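Local coordinates for protein dITP/XTP pyrophosphatase (Coxiella burnetii, PDB 3TQU) that probably hydrolyses non-canonical purine nucleoside triphosphates such as XTP, dITP and ITP to their monophosphates and diphosphate, clearing them from the nucleotide pool, at residues Glu19-Leu24 with Leu190-Ser194; Asp71-Ile77 with Ser118-Val124; Arg101-Leu106 with Gly158-Ile162; His140-Glu144 with Ile183-Ala189; Trp143-Ala148 with Ile162-Pro166. One frame throughout, in Å; residues are numbered along the deposited sequence.

Contact 1 (Glu19-Leu24 with Leu190-Ser194)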
# COMPACT_ATOMS: atom_id res chain seq x y z
N GLU A 19 -2.38 7.58 -21.11
CA GLU A 19 -1.29 8.08 -20.26
C GLU A 19 -0.28 6.97 -19.99
O GLU A 19 0.93 7.21 -19.95
CB GLU A 19 -1.84 8.64 -18.95
CG GLU A 19 -2.58 9.96 -19.08
CD GLU A 19 -3.17 10.44 -17.76
OE1 GLU A 19 -2.82 9.87 -16.71
OE2 GLU A 19 -4.00 11.38 -17.79
N MSE A 20 -0.78 5.75 -19.80
CA MSE A 20 0.03 4.59 -19.48
C MSE A 20 0.87 4.17 -20.68
O MSE A 20 2.07 3.89 -20.56
CB MSE A 20 -0.87 3.44 -19.03
CG MSE A 20 -0.17 2.15 -18.61
SE MSE A 20 0.46 2.25 -16.77
CE MSE A 20 -1.03 3.26 -16.05
N GLN A 21 0.24 4.11 -21.85
CA GLN A 21 0.94 3.73 -23.07
C GLN A 21 2.08 4.71 -23.35
O GLN A 21 3.17 4.31 -23.76
CB GLN A 21 -0.02 3.68 -24.25
CG GLN A 21 -1.05 2.56 -24.16
CD GLN A 21 -2.15 2.72 -25.18
OE1 GLN A 21 -2.39 3.82 -25.67
NE2 GLN A 21 -2.82 1.62 -25.50
N GLU A 22 1.81 5.99 -23.13
CA GLU A 22 2.82 7.03 -23.29
C GLU A 22 3.95 6.83 -22.28
O GLU A 22 5.13 6.97 -22.61
CB GLU A 22 2.18 8.41 -23.09
CG GLU A 22 3.18 9.55 -23.02
CD GLU A 22 3.81 9.87 -24.36
OE1 GLU A 22 3.17 9.59 -25.39
OE2 GLU A 22 4.94 10.40 -24.38
N LEU A 23 3.58 6.49 -21.05
CA LEU A 23 4.54 6.31 -19.97
C LEU A 23 5.52 5.18 -20.23
O LEU A 23 6.71 5.31 -19.95
CB LEU A 23 3.80 6.04 -18.66
CG LEU A 23 4.69 5.78 -17.44
CD1 LEU A 23 5.29 7.08 -16.95
CD2 LEU A 23 3.90 5.10 -16.34
N LEU A 24 5.01 4.06 -20.76
CA LEU A 24 5.82 2.86 -20.92
C LEU A 24 6.14 2.55 -22.38
O LEU A 24 6.37 1.39 -22.74
CB LEU A 24 5.12 1.66 -20.28
CG LEU A 24 4.75 1.85 -18.81
CD1 LEU A 24 4.15 0.58 -18.25
CD2 LEU A 24 5.96 2.28 -18.00
N LEU A 190 2.61 7.27 -11.50
CA LEU A 190 3.03 6.66 -12.75
C LEU A 190 4.55 6.61 -12.89
O LEU A 190 5.10 5.64 -13.41
CB LEU A 190 2.41 7.39 -13.95
CG LEU A 190 0.91 7.17 -14.15
CD1 LEU A 190 0.38 8.01 -15.31
CD2 LEU A 190 0.62 5.70 -14.38
N GLU A 191 5.24 7.65 -12.42
CA GLU A 191 6.69 7.67 -12.49
C GLU A 191 7.30 6.64 -11.54
O GLU A 191 8.31 6.02 -11.86
CB GLU A 191 7.25 9.08 -12.24
CG GLU A 191 6.93 9.67 -10.88
CD GLU A 191 7.99 9.37 -9.83
OE1 GLU A 191 7.80 9.80 -8.67
OE2 GLU A 191 9.00 8.72 -10.16
N GLN A 192 6.67 6.45 -10.38
CA GLN A 192 7.09 5.41 -9.44
C GLN A 192 6.93 4.04 -10.09
O GLN A 192 7.82 3.19 -9.99
CB GLN A 192 6.25 5.47 -8.16
CG GLN A 192 6.37 6.77 -7.37
CD GLN A 192 5.42 6.81 -6.19
OE1 GLN A 192 4.96 5.77 -5.71
NE2 GLN A 192 5.10 8.01 -5.72
N LEU A 193 5.79 3.83 -10.74
CA LEU A 193 5.51 2.60 -11.46
C LEU A 193 6.52 2.36 -12.58
O LEU A 193 7.04 1.25 -12.74
CB LEU A 193 4.10 2.63 -12.05
CG LEU A 193 3.68 1.40 -12.86
CD1 LEU A 193 3.53 0.19 -11.95
CD2 LEU A 193 2.38 1.66 -13.60
N SER A 194 6.80 3.40 -13.36
CA SER A 194 7.75 3.28 -14.47
C SER A 194 9.13 2.89 -13.98
O SER A 194 9.80 2.05 -14.58
CB SER A 194 7.83 4.59 -15.25
OG SER A 194 8.74 4.48 -16.33
O HOH W 1 8.69 6.37 -18.30

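Contact 2 (Asp71-Ile77 with Ser118-Val124). With CA (calcium ion), chain E.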
# COMPACT_ATOMS: atom_id res chain seq x y z
N ASP A 71 -6.05 1.45 -10.15
CA ASP A 71 -5.75 2.58 -9.28
C ASP A 71 -7.02 3.08 -8.63
O ASP A 71 -8.13 2.84 -9.12
CB ASP A 71 -5.10 3.72 -10.07
CG ASP A 71 -6.12 4.68 -10.65
OD1 ASP A 71 -6.44 4.57 -11.85
OD2 ASP A 71 -6.61 5.56 -9.90
N ASP A 72 -6.86 3.76 -7.50
CA ASP A 72 -7.94 4.55 -6.94
C ASP A 72 -7.39 5.91 -6.55
O ASP A 72 -6.22 6.03 -6.15
CB ASP A 72 -8.59 3.85 -5.74
CG ASP A 72 -9.86 4.55 -5.29
OD1 ASP A 72 -10.43 5.29 -6.12
OD2 ASP A 72 -10.29 4.37 -4.14
N SER A 73 -8.22 6.94 -6.67
CA SER A 73 -7.75 8.30 -6.44
C SER A 73 -8.82 9.15 -5.76
O SER A 73 -10.00 8.79 -5.75
CB SER A 73 -7.37 8.95 -7.77
OG SER A 73 -8.50 9.02 -8.63
N GLY A 74 -8.40 10.28 -5.21
CA GLY A 74 -9.36 11.16 -4.57
C GLY A 74 -8.73 12.41 -4.00
O GLY A 74 -7.51 12.58 -4.02
N LEU A 75 -9.59 13.29 -3.50
CA LEU A 75 -9.17 14.53 -2.87
C LEU A 75 -9.38 14.38 -1.37
O LEU A 75 -10.43 13.92 -0.94
CB LEU A 75 -10.04 15.67 -3.40
CG LEU A 75 -9.78 17.07 -2.87
CD1 LEU A 75 -8.35 17.50 -3.17
CD2 LEU A 75 -10.79 18.05 -3.47
N THR A 76 -8.37 14.76 -0.59
CA THR A 76 -8.50 14.75 0.87
C THR A 76 -8.30 16.16 1.40
O THR A 76 -7.35 16.83 1.03
CB THR A 76 -7.48 13.81 1.53
OG1 THR A 76 -6.15 14.28 1.27
CG2 THR A 76 -7.63 12.39 1.00
N ILE A 77 -9.21 16.60 2.26
CA ILE A 77 -9.15 17.95 2.79
C ILE A 77 -8.97 17.95 4.31
O ILE A 77 -9.79 17.41 5.04
CB ILE A 77 -10.40 18.76 2.39
CG1 ILE A 77 -10.50 18.82 0.86
CG2 ILE A 77 -10.34 20.15 2.99
CD1 ILE A 77 -11.76 19.50 0.34
N SER A 118 -5.87 23.43 3.57
CA SER A 118 -4.94 22.41 3.08
C SER A 118 -5.66 21.21 2.50
O SER A 118 -6.68 20.78 3.04
CB SER A 118 -3.98 21.96 4.19
OG SER A 118 -3.15 23.03 4.59
N ALA A 119 -5.13 20.67 1.41
CA ALA A 119 -5.73 19.52 0.75
C ALA A 119 -4.68 18.78 -0.06
O ALA A 119 -3.60 19.31 -0.33
CB ALA A 119 -6.88 19.96 -0.15
N SER A 120 -4.99 17.54 -0.43
CA SER A 120 -4.08 16.74 -1.23
C SER A 120 -4.86 15.84 -2.18
O SER A 120 -5.93 15.35 -1.83
CB SER A 120 -3.19 15.87 -0.33
OG SER A 120 -2.51 16.66 0.63
N PHE A 121 -4.33 15.67 -3.38
CA PHE A 121 -4.81 14.65 -4.30
C PHE A 121 -3.96 13.40 -4.10
O PHE A 121 -2.74 13.50 -3.93
CB PHE A 121 -4.65 15.10 -5.75
CG PHE A 121 -5.85 15.79 -6.32
CD1 PHE A 121 -7.08 15.15 -6.37
CD2 PHE A 121 -5.75 17.08 -6.83
CE1 PHE A 121 -8.19 15.78 -6.90
CE2 PHE A 121 -6.86 17.71 -7.37
CZ PHE A 121 -8.08 17.07 -7.40
N HIS A 122 -4.60 12.24 -4.12
CA HIS A 122 -3.89 10.97 -3.96
C HIS A 122 -4.18 10.05 -5.13
O HIS A 122 -5.32 9.96 -5.60
CB HIS A 122 -4.31 10.27 -2.67
CG HIS A 122 -3.96 11.03 -1.43
ND1 HIS A 122 -2.85 10.72 -0.67
CD2 HIS A 122 -4.56 12.07 -0.82
CE1 HIS A 122 -2.79 11.55 0.36
NE2 HIS A 122 -3.82 12.38 0.29
N CYS A 123 -3.14 9.36 -5.60
CA CYS A 123 -3.32 8.29 -6.57
C CYS A 123 -2.57 7.05 -6.10
O CYS A 123 -1.35 7.09 -5.91
CB CYS A 123 -2.80 8.70 -7.95
SG CYS A 123 -2.86 7.35 -9.16
N VAL A 124 -3.30 5.96 -5.90
CA VAL A 124 -2.68 4.72 -5.47
C VAL A 124 -2.88 3.68 -6.56
O VAL A 124 -4.01 3.36 -6.93
CB VAL A 124 -3.28 4.20 -4.15
CG1 VAL A 124 -2.59 2.90 -3.73
CG2 VAL A 124 -3.17 5.25 -3.06
CA CA E . -12.78 5.32 -7.12
O HOH W 2 -12.76 5.50 -4.49
O HOH W 3 -11.73 7.67 -7.48
O HOH W 4 -4.89 16.25 3.12
O HOH W 5 -14.89 6.85 -7.38
O HOH W 6 -11.51 4.96 -9.25
O HOH W 7 -14.15 5.31 -9.40

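Contact 3 (Arg101-Leu106 with Gly158-Ile162)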
# COMPACT_ATOMS: atom_id res chain seq x y z
N ARG A 101 -20.26 18.83 -7.11
CA ARG A 101 -19.30 18.36 -6.12
C ARG A 101 -18.39 19.50 -5.64
O ARG A 101 -18.08 19.60 -4.46
CB ARG A 101 -18.46 17.21 -6.69
CG ARG A 101 -19.20 15.88 -6.74
CD ARG A 101 -18.34 14.77 -7.33
NE ARG A 101 -18.31 14.82 -8.79
CZ ARG A 101 -19.24 14.28 -9.57
NH1 ARG A 101 -20.27 13.64 -9.03
NH2 ARG A 101 -19.14 14.38 -10.89
N ILE A 102 -17.97 20.35 -6.58
CA ILE A 102 -17.15 21.51 -6.25
C ILE A 102 -17.88 22.41 -5.26
O ILE A 102 -17.29 22.90 -4.30
CB ILE A 102 -16.80 22.32 -7.51
CG1 ILE A 102 -15.76 21.56 -8.35
CG2 ILE A 102 -16.26 23.69 -7.13
CD1 ILE A 102 -15.59 22.10 -9.74
N GLN A 103 -19.18 22.61 -5.49
CA GLN A 103 -19.98 23.46 -4.62
C GLN A 103 -20.16 22.86 -3.23
O GLN A 103 -20.15 23.59 -2.24
CB GLN A 103 -21.33 23.77 -5.26
CG GLN A 103 -21.25 24.80 -6.37
CD GLN A 103 -20.65 26.11 -5.89
OE1 GLN A 103 -21.01 26.61 -4.82
NE2 GLN A 103 -19.72 26.66 -6.67
N LYS A 104 -20.31 21.55 -3.16
CA LYS A 104 -20.47 20.89 -1.87
C LYS A 104 -19.19 20.99 -1.04
O LYS A 104 -19.24 21.21 0.17
CB LYS A 104 -20.90 19.43 -2.04
CG LYS A 104 -21.23 18.73 -0.73
CD LYS A 104 -22.35 17.72 -0.90
CE LYS A 104 -22.75 17.11 0.44
NZ LYS A 104 -21.63 16.35 1.07
N VAL A 105 -18.05 20.85 -1.70
CA VAL A 105 -16.77 21.02 -1.02
C VAL A 105 -16.61 22.44 -0.49
O VAL A 105 -16.19 22.65 0.65
CB VAL A 105 -15.59 20.67 -1.94
CG1 VAL A 105 -14.30 21.28 -1.41
CG2 VAL A 105 -15.46 19.16 -2.07
N LEU A 106 -16.96 23.42 -1.33
CA LEU A 106 -16.86 24.82 -0.94
C LEU A 106 -17.79 25.13 0.24
O LEU A 106 -17.40 25.85 1.16
CB LEU A 106 -17.17 25.74 -2.12
CG LEU A 106 -16.14 25.75 -3.25
CD1 LEU A 106 -16.63 26.58 -4.44
CD2 LEU A 106 -14.79 26.26 -2.76
N GLY A 158 -13.32 17.32 -12.66
CA GLY A 158 -13.55 17.14 -11.23
C GLY A 158 -13.21 18.37 -10.41
O GLY A 158 -13.63 19.48 -10.74
N TYR A 159 -12.44 18.17 -9.35
CA TYR A 159 -12.13 19.23 -8.40
C TYR A 159 -10.99 20.14 -8.85
O TYR A 159 -10.59 21.04 -8.13
CB TYR A 159 -11.80 18.64 -7.03
CG TYR A 159 -12.94 17.87 -6.39
CD1 TYR A 159 -14.04 18.53 -5.86
CD2 TYR A 159 -12.90 16.48 -6.30
CE1 TYR A 159 -15.09 17.83 -5.28
CE2 TYR A 159 -13.94 15.77 -5.71
CZ TYR A 159 -15.03 16.45 -5.20
OH TYR A 159 -16.05 15.74 -4.62
N ASP A 160 -10.47 19.89 -10.05
CA ASP A 160 -9.35 20.68 -10.57
C ASP A 160 -9.51 22.20 -10.43
O ASP A 160 -8.55 22.88 -10.07
CB ASP A 160 -9.04 20.30 -12.02
CG ASP A 160 -8.32 18.98 -12.14
OD1 ASP A 160 -7.86 18.45 -11.10
OD2 ASP A 160 -8.19 18.46 -13.27
N PRO A 161 -10.71 22.73 -10.72
CA PRO A 161 -10.91 24.19 -10.64
C PRO A 161 -10.72 24.80 -9.25
O PRO A 161 -10.46 26.00 -9.16
CB PRO A 161 -12.36 24.37 -11.10
CG PRO A 161 -12.63 23.18 -11.96
CD PRO A 161 -11.88 22.05 -11.30
N ILE A 162 -10.84 24.01 -8.18
CA ILE A 162 -10.65 24.55 -6.83
C ILE A 162 -9.38 24.04 -6.14
O ILE A 162 -9.17 24.30 -4.96
CB ILE A 162 -11.86 24.30 -5.91
CG1 ILE A 162 -12.17 22.81 -5.80
CG2 ILE A 162 -13.07 25.10 -6.39
CD1 ILE A 162 -13.27 22.49 -4.79

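Contact 4 (His140-Glu144 with Ile183-Ala189)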
# COMPACT_ATOMS: atom_id res chain seq x y z
N HIS A 140 2.19 5.07 -4.55
CA HIS A 140 1.34 6.08 -3.95
C HIS A 140 1.81 7.50 -4.27
O HIS A 140 2.81 7.97 -3.72
CB HIS A 140 1.25 5.87 -2.44
CG HIS A 140 0.27 6.77 -1.75
ND1 HIS A 140 -0.08 6.61 -0.43
CD2 HIS A 140 -0.42 7.84 -2.20
CE1 HIS A 140 -0.95 7.55 -0.09
NE2 HIS A 140 -1.18 8.31 -1.15
N GLY A 141 1.08 8.18 -5.15
CA GLY A 141 1.40 9.55 -5.52
C GLY A 141 0.58 10.55 -4.72
O GLY A 141 -0.63 10.37 -4.53
N VAL A 142 1.25 11.59 -4.24
CA VAL A 142 0.59 12.61 -3.44
C VAL A 142 0.89 14.01 -3.97
O VAL A 142 2.04 14.36 -4.21
CB VAL A 142 1.02 12.54 -1.95
CG1 VAL A 142 0.37 13.66 -1.15
CG2 VAL A 142 0.66 11.18 -1.37
N TRP A 143 -0.16 14.79 -4.15
CA TRP A 143 -0.04 16.15 -4.66
C TRP A 143 -0.67 17.11 -3.66
O TRP A 143 -1.89 17.12 -3.48
CB TRP A 143 -0.75 16.24 -6.02
CG TRP A 143 -0.40 17.44 -6.83
CD1 TRP A 143 0.69 18.26 -6.67
CD2 TRP A 143 -1.14 17.96 -7.94
NE1 TRP A 143 0.67 19.26 -7.62
CE2 TRP A 143 -0.44 19.10 -8.41
CE3 TRP A 143 -2.32 17.58 -8.59
CZ2 TRP A 143 -0.89 19.85 -9.49
CZ3 TRP A 143 -2.76 18.33 -9.66
CH2 TRP A 143 -2.05 19.46 -10.10
N GLU A 144 0.16 17.92 -3.00
CA GLU A 144 -0.31 18.84 -1.96
C GLU A 144 -0.68 20.22 -2.51
O GLU A 144 0.04 20.79 -3.33
CB GLU A 144 0.75 19.00 -0.87
CG GLU A 144 1.20 17.68 -0.24
CD GLU A 144 2.27 17.88 0.82
OE1 GLU A 144 2.62 19.04 1.10
OE2 GLU A 144 2.75 16.87 1.38
N ILE A 183 3.18 16.71 -12.94
CA ILE A 183 3.42 16.96 -11.52
C ILE A 183 2.31 16.45 -10.60
O ILE A 183 2.43 16.52 -9.38
CB ILE A 183 3.62 18.47 -11.25
CG1 ILE A 183 2.31 19.23 -11.46
CG2 ILE A 183 4.74 19.04 -12.13
CD1 ILE A 183 2.36 20.67 -11.00
N SER A 184 1.23 15.95 -11.19
CA SER A 184 0.06 15.57 -10.40
C SER A 184 0.31 14.31 -9.57
O SER A 184 1.37 13.69 -9.65
CB SER A 184 -1.15 15.33 -11.30
OG SER A 184 -0.95 14.18 -12.11
N HIS A 185 -0.70 13.96 -8.79
CA HIS A 185 -0.69 12.73 -8.01
C HIS A 185 -0.59 11.52 -8.93
O HIS A 185 0.10 10.54 -8.61
CB HIS A 185 -1.94 12.65 -7.14
CG HIS A 185 -3.22 12.88 -7.89
ND1 HIS A 185 -3.44 14.01 -8.65
CD2 HIS A 185 -4.34 12.13 -7.99
CE1 HIS A 185 -4.65 13.94 -9.19
NE2 HIS A 185 -5.22 12.81 -8.80
N ARG A 186 -1.27 11.58 -10.07
CA ARG A 186 -1.19 10.51 -11.05
C ARG A 186 0.19 10.46 -11.69
O ARG A 186 0.79 9.39 -11.82
CB ARG A 186 -2.26 10.67 -12.14
CG ARG A 186 -3.66 10.29 -11.70
CD ARG A 186 -4.61 10.22 -12.90
NE ARG A 186 -4.04 9.43 -13.99
CZ ARG A 186 -4.05 8.10 -14.05
NH1 ARG A 186 -4.60 7.39 -13.07
NH2 ARG A 186 -3.51 7.48 -15.08
N GLY A 187 0.70 11.62 -12.08
CA GLY A 187 2.03 11.70 -12.66
C GLY A 187 3.08 11.07 -11.76
O GLY A 187 3.94 10.32 -12.22
N GLN A 188 3.01 11.37 -10.47
CA GLN A 188 3.98 10.85 -9.50
C GLN A 188 3.83 9.34 -9.32
O GLN A 188 4.83 8.61 -9.29
CB GLN A 188 3.85 11.58 -8.16
CG GLN A 188 4.25 13.05 -8.23
CD GLN A 188 3.99 13.81 -6.94
OE1 GLN A 188 4.67 13.60 -5.94
NE2 GLN A 188 3.00 14.70 -6.97
N ALA A 189 2.60 8.87 -9.19
CA ALA A 189 2.36 7.44 -9.09
C ALA A 189 2.91 6.73 -10.32
O ALA A 189 3.60 5.71 -10.22
CB ALA A 189 0.87 7.16 -8.92
O HOH W 8 4.03 11.44 -4.41

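Contact 5 (Trp143-Ala148 with Ile162-Pro166)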
# COMPACT_ATOMS: atom_id res chain seq x y z
N TRP A 143 -0.16 14.79 -4.15
CA TRP A 143 -0.04 16.15 -4.66
C TRP A 143 -0.67 17.11 -3.66
O TRP A 143 -1.89 17.12 -3.48
CB TRP A 143 -0.75 16.24 -6.02
CG TRP A 143 -0.40 17.44 -6.83
CD1 TRP A 143 0.69 18.26 -6.67
CD2 TRP A 143 -1.14 17.96 -7.94
NE1 TRP A 143 0.67 19.26 -7.62
CE2 TRP A 143 -0.44 19.10 -8.41
CE3 TRP A 143 -2.32 17.58 -8.59
CZ2 TRP A 143 -0.89 19.85 -9.49
CZ3 TRP A 143 -2.76 18.33 -9.66
CH2 TRP A 143 -2.05 19.46 -10.10
N GLU A 144 0.16 17.92 -3.00
CA GLU A 144 -0.31 18.84 -1.96
C GLU A 144 -0.68 20.22 -2.51
O GLU A 144 0.04 20.79 -3.33
CB GLU A 144 0.75 19.00 -0.87
CG GLU A 144 1.20 17.68 -0.24
CD GLU A 144 2.27 17.88 0.82
OE1 GLU A 144 2.62 19.04 1.10
OE2 GLU A 144 2.75 16.87 1.38
N GLY A 145 -1.80 20.76 -2.05
CA GLY A 145 -2.23 22.08 -2.45
C GLY A 145 -3.20 22.70 -1.47
O GLY A 145 -3.20 22.38 -0.29
N GLU A 146 -4.04 23.60 -1.98
CA GLU A 146 -5.03 24.29 -1.15
C GLU A 146 -6.34 24.39 -1.92
O GLU A 146 -6.34 24.44 -3.15
CB GLU A 146 -4.55 25.70 -0.80
CG GLU A 146 -3.23 25.74 -0.06
CD GLU A 146 -2.74 27.16 0.17
OE1 GLU A 146 -3.44 28.10 -0.27
OE2 GLU A 146 -1.67 27.33 0.77
N ILE A 147 -7.45 24.42 -1.19
CA ILE A 147 -8.76 24.60 -1.82
C ILE A 147 -9.06 26.08 -2.01
O ILE A 147 -9.06 26.85 -1.05
CB ILE A 147 -9.88 23.95 -0.99
CG1 ILE A 147 -9.56 22.49 -0.70
CG2 ILE A 147 -11.22 24.07 -1.71
CD1 ILE A 147 -9.43 21.63 -1.96
N ALA A 148 -9.31 26.48 -3.25
CA ALA A 148 -9.59 27.87 -3.56
C ALA A 148 -10.98 28.28 -3.06
O ALA A 148 -11.79 27.42 -2.70
CB ALA A 148 -9.45 28.13 -5.05
N ILE A 162 -10.84 24.01 -8.18
CA ILE A 162 -10.65 24.55 -6.83
C ILE A 162 -9.38 24.04 -6.14
O ILE A 162 -9.17 24.30 -4.96
CB ILE A 162 -11.86 24.30 -5.91
CG1 ILE A 162 -12.17 22.81 -5.80
CG2 ILE A 162 -13.07 25.10 -6.39
CD1 ILE A 162 -13.27 22.49 -4.79
N PHE A 163 -8.55 23.31 -6.87
CA PHE A 163 -7.30 22.82 -6.29
C PHE A 163 -6.14 23.76 -6.61
O PHE A 163 -5.51 23.63 -7.66
CB PHE A 163 -6.99 21.40 -6.75
CG PHE A 163 -5.85 20.77 -6.02
CD1 PHE A 163 -6.04 20.22 -4.76
CD2 PHE A 163 -4.58 20.74 -6.57
CE1 PHE A 163 -4.99 19.64 -4.07
CE2 PHE A 163 -3.53 20.16 -5.89
CZ PHE A 163 -3.73 19.61 -4.64
N TYR A 164 -5.89 24.69 -5.71
CA TYR A 164 -4.82 25.67 -5.88
C TYR A 164 -3.45 25.02 -5.67
O TYR A 164 -3.22 24.34 -4.66
CB TYR A 164 -5.00 26.83 -4.90
CG TYR A 164 -3.94 27.91 -5.00
CD1 TYR A 164 -2.94 28.02 -4.05
CD2 TYR A 164 -3.95 28.83 -6.05
CE1 TYR A 164 -1.97 29.00 -4.13
CE2 TYR A 164 -2.99 29.82 -6.14
CZ TYR A 164 -2.00 29.90 -5.18
OH TYR A 164 -1.04 30.88 -5.26
N VAL A 165 -2.56 25.22 -6.63
CA VAL A 165 -1.23 24.63 -6.57
C VAL A 165 -0.20 25.70 -6.24
O VAL A 165 0.23 26.45 -7.11
CB VAL A 165 -0.86 23.97 -7.91
CG1 VAL A 165 0.48 23.25 -7.80
CG2 VAL A 165 -1.95 23.00 -8.34
N PRO A 166 0.19 25.78 -4.96
CA PRO A 166 1.07 26.82 -4.42
C PRO A 166 2.34 27.02 -5.25
O PRO A 166 2.75 28.16 -5.47
CB PRO A 166 1.43 26.30 -3.03
CG PRO A 166 0.24 25.50 -2.63
CD PRO A 166 -0.23 24.84 -3.90

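Contact 1 (Glu19-Leu24 with Leu190-Ser194)
This is an apolar helix-helix contact between the first and last helices of the Ham1 fold. Residues 19-24 end helix 14-23, and residues 190-194 belong to helix 185-199. The two short axes run in roughly the same direction, at 42° to each other. Their closest approach is 10.9 Å, wide enough for leucine and methionine side chains to fill the gap. No direct hydrogen bond crosses it.

Leu190 has the most surface covered. Its CD2 lies 3.4 Å from CE of Met20, a selenomethionine in the crystal. The SE atom of Met20 lies 3.8 Å from CD2 of Leu193. Leu23 also packs on Leu190: its CD2 is 3.6 Å from Leu190 CB and 3.2 Å from Leu190 O. Met20 and Leu24 also pack on Phe31 of strand 29-33, and Leu193 packs on strand 137-147. The helix pair therefore covers part of the central sheet.

The ends of the contact are more polar. Glu19 touches Leu190 but directs its carboxylate to a salt bridge with Arg186, a predicted substrate-binding residue. At the other end Leu24 is the first residue to leave helical geometry. There Leu23 CD1 meets Ser194 CB at 3.9 Å. One water links the Leu23 backbone to the Ser194 side chain: it donates to Leu23 O at 2.8 Å and is hydrogen-bonded to Ser194 OG at 2.7 Å.

Contact 2 (Asp71-Ile77 with Ser118-Val124)
Leu75, Phe121, Ile77 and Ala119 form the apolar centre of this antiparallel strand pair in the central mixed sheet. Leu75 CD1 sits over the Phe121 ring, 4.1 Å from its centroid, in a CH-pi contact. Ile77 CG1 meets Ala119 CB at 3.9 Å. Ser73 and Cys123 share this face, where His185, a predicted substrate-binding residue, stacks on Phe121.

Asp72-Val124, Gly74-His122 and Thr76-Ser120 are the hydrogen-bonded pairs; Thr76 N donates to Ser120 O at 2.8 Å. The side chains of Asp72, Thr76, Ser120, His122 and Val124 take the other face. There Thr76 OG1 and His122 NE2 share a hydrogen bond of 3.2 Å, with either as donor, and His122 ND1 bonds to His140. Thr76 and His122 pack against Pro134 and Ala135 of the second subunit.

The polar edge is a calcium site, shared with Glu44 and five waters. Asp72, the predicted proton acceptor and Mg2+ ligand, bonds to Asn52 through OD2. Asp72 OD1 reaches the calcium at 2.6 Å.

Contact 3 (Arg101-Leu106 with Gly158-Ile162)
Arg101 opens the contact on helix 98-112. Its CB lies 3.5 Å from Tyr159 OH, while its guanidinium group turns to a salt bridge with Asp98. The Tyr159 hydroxyl bonds to Ser88 O, so the Arg101 contact is packing.

Ile102 is the most covered residue of the helix. Its CD1 reaches Gly158 O at 3.4 Å and Pro161 CG at 3.9 Å. Its CG2 meets Ile162 CG2 at 3.6 Å, and its CG1 lies 4.3 Å from Tyr159 CD1. It thus touches four of the five residues opposite.

One turn further on, Val105 fits between two partners. Its CG2 is 3.5 Å from Tyr159 CE1, and its CG1 is 3.7 Å from Ile162 CD1. Leu106 closes the row, with CD2 4.2 Å from Ile162 CG2. No hydrogen bond crosses the contact.

The facing segment, 158-162, is compact. Gly158 has a positive phi of 57°, which favours glycine, and residues 160-162 form a short 3-10 turn. Asp160 points away from the helix and makes a salt bridge with Lys180. Gly158, Tyr159 and Asp160 are predicted to bind substrate. The helix thus packs against a loop predicted to line the substrate pocket of the Ham1 family.

Contact 4 (His140-Glu144 with Ile183-Ala189)
Trp143, Gly141 and His185 have the most surface buried here, where helix 185-199 starts against strand 137-147 of the central sheet. Trp143 comes first. Ser184 CA lies over its six-membered ring, 3.8 Å from the centroid, in a CH-pi contact. Ile183 CD1 touches Trp143 CZ2 at 3.7 Å. Ser184 is the N-cap of the helix: its OG accepts from Gly187 N at 3.0 Å.

Gly141 lets the helix come close. Its CA is 3.5 Å from His185 O, where a CB would clash with that oxygen. The CA of Gly141 is also only 4.3 Å from the CA of Ala189.

His185 places its ring edge near Trp143, with ND1 3.7 Å from CE3, and stacks on Phe121. Gln188 adds a weak hydrogen bond from NE2 to Val142 O at 2.9 Å. A water joins its OE1 to Val142 N.

His185 and Arg186 are predicted substrate binders, though Arg186 points away. His185 N and ND1 are buried with no partner in the model. With one weak direct hydrogen bond, the contact depends on fit.

Contact 5 (Trp143-Ala148 with Ile162-Pro166)
Three backbone hydrogen bonds join the end of strand 137-147 to the short strand 163-165. Glu146 N donates to Tyr164 O at 2.9 Å, and Tyr164 N donates to Glu146 O at 2.6 Å. This makes Glu146-Tyr164 an antiparallel hydrogen-bonded pair. Next to it Ile147 and Phe163 form a non-hydrogen-bonded pair. Ala148 N then donates to Ile162 O at 2.8 Å. Ile162 O also receives a CA-H...O contact from Ile147 CA at 3.2 Å.

At the other edge of strand 137-147, Trp143 and Gly145 pair with Phe121 and Ala119 of strand 118-128, and Ile147 O accepts from Arg117 NE.

Gly145 has no side chain, and its CA comes within 3.3 Å of Tyr164 O. A CB there would clash with that oxygen and with the Phe163 ring. The Phe163 ring lies against Gly145, with CZ 3.4 Å from Gly145 N, and reaches Trp143: Phe163 CE2 is 3.8 Å from Trp143 CD2. Val165 CG2 is 3.5 Å from Trp143 CZ2. On the opposite face, Glu146 OE1 lies 3.8 Å from Tyr164 CD1.

The axes cross at 123°, so the pairing is short and strongly twisted. It is an antiparallel extension of the central mixed sheet of the Ham1 fold.

In the fold
Contact 2 lies nearest the centre of the chain and contact 4 next, both buried. Contact 5 is buried but farther out, and contacts 1 and 3 are only partly buried. Contacts 2 and 5 are strand pairings held by backbone hydrogen bonds, joined where Phe121 N meets Trp143 O. Contact 4 is close helix-on-strand packing with one weak hydrogen bond. Contacts 1 and 3, on opposite sides of the chain's centre, lack direct hydrogen bonds and rely on apolar side chains, though a water bridges contact 1. Contacts 1 and 4 share helix 185-199, with Glu19 and Arg186 bridging them. Contacts 4 and 5 share Trp143, and contacts 3 and 5 share Ile162. The metal is in contact 2.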